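Local coordinates for protein Adenylate/guanylate cyclase/hydrolase, alpha/beta fold family (Ruegeria pomeroyi, PDB 3MR7) that probably acts as an adenylate cyclase, making cyclic AMP from ATP, this chain being the cyclase domain of a longer protein with an alpha/beta-hydrolase family region, at residues I98-G103 / G130-S135. Numbering follows the deposited sequence.
Sequences IGINIG and GAICVS
Ile98 and Ile132 meet through their CG2 methyls, 4.2 Å apart, where two parallel strands, their axes 17° apart, join inside the mixed sheet of the class III cyclase catalytic domain; the connection runs through helix 115-126. The carbonyl O of Ile98 accepts the N-H of Cys133 (N to O 2.8 Å), close to straight. Gly99 turns only hydrogen to the face on which Cys133 packs against Val167, and its CA sits 3.2 Å from Cys133 O, a CA-H...O contact. That same oxygen takes the N-H of Ile100, and Ile100 O in turn accepts Ser135 N, continuing the parallel ladder. On the face covered by helix 67-84, Ile100 crosses Ile132 obliquely, CD1 to CG2 4.1 Å. Asn101 holds CG anti to its backbone N (chi1 -179°), which carries the amide to Ser135, while its ND2 donates to Ala116 O. An alanine here would probably leave Ser135 OG without its acceptor and Ala116 O without this donor, the serine hydroxyl then less firmly fixed. Ser135 is the N-cap of helix 136-142, its OG weakly accepting Val138 N; the hydroxyl donates to Asn101 OD1, with OG 2.7 Å from OD1 and tilted 17° from the amide carbonyl plane.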
ATOM      1  N   ILE A  98       8.117  -5.658  -1.269  1.00 46.23           N
ATOM      2  CA  ILE A  98       8.214  -6.791  -2.189  1.00 43.53           C
ATOM      3  C   ILE A  98       7.330  -7.924  -1.783  1.00 45.42           C
ATOM      4  O   ILE A  98       7.270  -8.271  -0.621  1.00 52.04           O
ATOM      5  CB  ILE A  98       9.643  -7.312  -2.324  1.00 48.62           C
ATOM      6  CG1 ILE A  98      10.546  -6.221  -2.908  1.00 44.08           C
ATOM      7  CG2 ILE A  98       9.667  -8.557  -3.199  1.00 51.62           C
ATOM      8  CD1 ILE A  98      12.016  -6.492  -2.772  1.00 37.65           C
ATOM      9  N   GLY A  99       6.614  -8.465  -2.759  1.00 46.71           N
ATOM     10  CA  GLY A  99       5.809  -9.664  -2.592  1.00 47.16           C
ATOM     11  C   GLY A  99       6.262 -10.767  -3.540  1.00 49.80           C
ATOM     12  O   GLY A  99       6.745 -10.533  -4.638  1.00 51.81           O
ATOM     13  N   ILE A 100       6.128 -11.999  -3.103  1.00 54.57           N
ATOM     14  CA  ILE A 100       6.552 -13.126  -3.910  1.00 53.13           C
ATOM     15  C   ILE A 100       5.520 -14.208  -3.729  1.00 42.35           C
ATOM     16  O   ILE A 100       5.090 -14.432  -2.626  1.00 43.08           O
ATOM     17  CB  ILE A 100       7.891 -13.662  -3.429  1.00 56.98           C
ATOM     18  CG1 ILE A 100       8.944 -12.573  -3.555  1.00 48.13           C
ATOM     19  CG2 ILE A 100       8.284 -14.871  -4.246  1.00 64.67           C
ATOM     20  CD1 ILE A 100      10.278 -12.995  -3.105  1.00 47.81           C
ATOM     21  N   ASN A 101       5.104 -14.865  -4.803  1.00 42.62           N
ATOM     22  CA  ASN A 101       4.127 -15.941  -4.691  1.00 40.66           C
ATOM     23  C   ASN A 101       4.454 -17.044  -5.688  1.00 50.05           C
ATOM     24  O   ASN A 101       5.378 -16.907  -6.471  1.00 51.78           O
ATOM     25  CB  ASN A 101       2.719 -15.398  -4.911  1.00 38.13           C
ATOM     26  CG  ASN A 101       1.657 -16.470  -4.788  1.00 48.36           C
ATOM     27  OD1 ASN A 101       1.764 -17.369  -3.958  1.00 51.09           O
ATOM     28  ND2 ASN A 101       0.626 -16.386  -5.619  1.00 49.94           N
ATOM     29  N   ILE A 102       3.702 -18.136  -5.657  1.00 53.68           N
ATOM     30  CA  ILE A 102       3.863 -19.196  -6.642  1.00 45.91           C
ATOM     31  C   ILE A 102       2.518 -19.730  -7.159  1.00 52.35           C
ATOM     32  O   ILE A 102       1.498 -19.670  -6.468  1.00 48.20           O
ATOM     33  CB  ILE A 102       4.748 -20.297  -6.083  1.00 47.53           C
ATOM     34  CG1 ILE A 102       6.205 -19.914  -6.269  1.00 47.11           C
ATOM     35  CG2 ILE A 102       4.503 -21.610  -6.783  1.00 55.46           C
ATOM     36  CD1 ILE A 102       7.113 -20.667  -5.346  1.00 59.41           C
ATOM     37  N   GLY A 103       2.495 -20.209  -8.394  1.00 53.60           N
ATOM     38  CA  GLY A 103       1.272 -20.768  -8.933  1.00 57.46           C
ATOM     39  C   GLY A 103       1.444 -21.277 -10.346  1.00 61.64           C
ATOM     40  O   GLY A 103       2.481 -21.053 -10.963  1.00 61.43           O
ATOM     41  N   GLY A 130      10.496  -1.875   2.978  1.00 51.59           N
ATOM     42  CA  GLY A 130      11.803  -2.448   3.201  1.00 51.26           C
ATOM     43  C   GLY A 130      11.809  -3.934   3.484  1.00 40.86           C
ATOM     44  O   GLY A 130      12.863  -4.496   3.647  1.00 46.33           O
ATOM     45  N   ALA A 131      10.633  -4.550   3.520  1.00 32.97           N
ATOM     46  CA  ALA A 131      10.479  -5.927   3.903  1.00 38.61           C
ATOM     47  C   ALA A 131      10.125  -6.750   2.690  1.00 39.88           C
ATOM     48  O   ALA A 131      10.114  -6.243   1.598  1.00 42.33           O
ATOM     49  CB  ALA A 131       9.379  -6.048   4.963  1.00 40.21           C
ATOM     50  N   ILE A 132       9.837  -8.024   2.903  1.00 35.91           N
ATOM     51  CA  ILE A 132       9.444  -8.929   1.853  1.00 36.70           C
ATOM     52  C   ILE A 132       8.302  -9.792   2.382  1.00 49.73           C
ATOM     53  O   ILE A 132       8.444 -10.408   3.424  1.00 51.82           O
ATOM     54  CB  ILE A 132      10.554  -9.911   1.533  1.00 38.83           C
ATOM     55  CG1 ILE A 132      11.855  -9.202   1.217  1.00 43.52           C
ATOM     56  CG2 ILE A 132      10.144 -10.777   0.379  1.00 36.55           C
ATOM     57  CD1 ILE A 132      12.963 -10.164   0.864  1.00 46.98           C
ATOM     58  N   CYS A 133       7.172  -9.845   1.677  1.00 52.91           N
ATOM     59  CA  CYS A 133       6.071 -10.736   2.057  1.00 46.90           C
ATOM     60  C   CYS A 133       5.955 -11.870   1.059  1.00 44.39           C
ATOM     61  O   CYS A 133       5.959 -11.637  -0.141  1.00 46.40           O
ATOM     62  CB  CYS A 133       4.751  -9.979   2.128  1.00 38.39           C
ATOM     63  SG  CYS A 133       4.528  -9.079   3.647  1.00 50.59           S
ATOM     64  N   VAL A 134       5.874 -13.095   1.549  1.00 37.56           N
ATOM     65  CA  VAL A 134       5.768 -14.254   0.658  1.00 36.90           C
ATOM     66  C   VAL A 134       4.551 -15.071   1.034  1.00 37.68           C
ATOM     67  O   VAL A 134       4.148 -15.119   2.197  1.00 42.93           O
ATOM     68  CB  VAL A 134       7.003 -15.134   0.750  1.00 40.51           C
ATOM     69  CG1 VAL A 134       8.230 -14.237   0.889  1.00 37.90           C
ATOM     70  CG2 VAL A 134       6.898 -16.093   1.954  1.00 35.71           C
ATOM     71  N   SER A 135       3.927 -15.696   0.059  1.00 39.32           N
ATOM     72  CA  SER A 135       2.774 -16.496   0.396  1.00 45.64           C
ATOM     73  C   SER A 135       3.293 -17.712   1.159  1.00 50.50           C
ATOM     74  O   SER A 135       4.504 -17.979   1.180  1.00 42.57           O
ATOM     75  CB  SER A 135       2.047 -16.944  -0.856  1.00 37.86           C
ATOM     76  OG  SER A 135       2.852 -17.882  -1.557  1.00 45.65           O
TER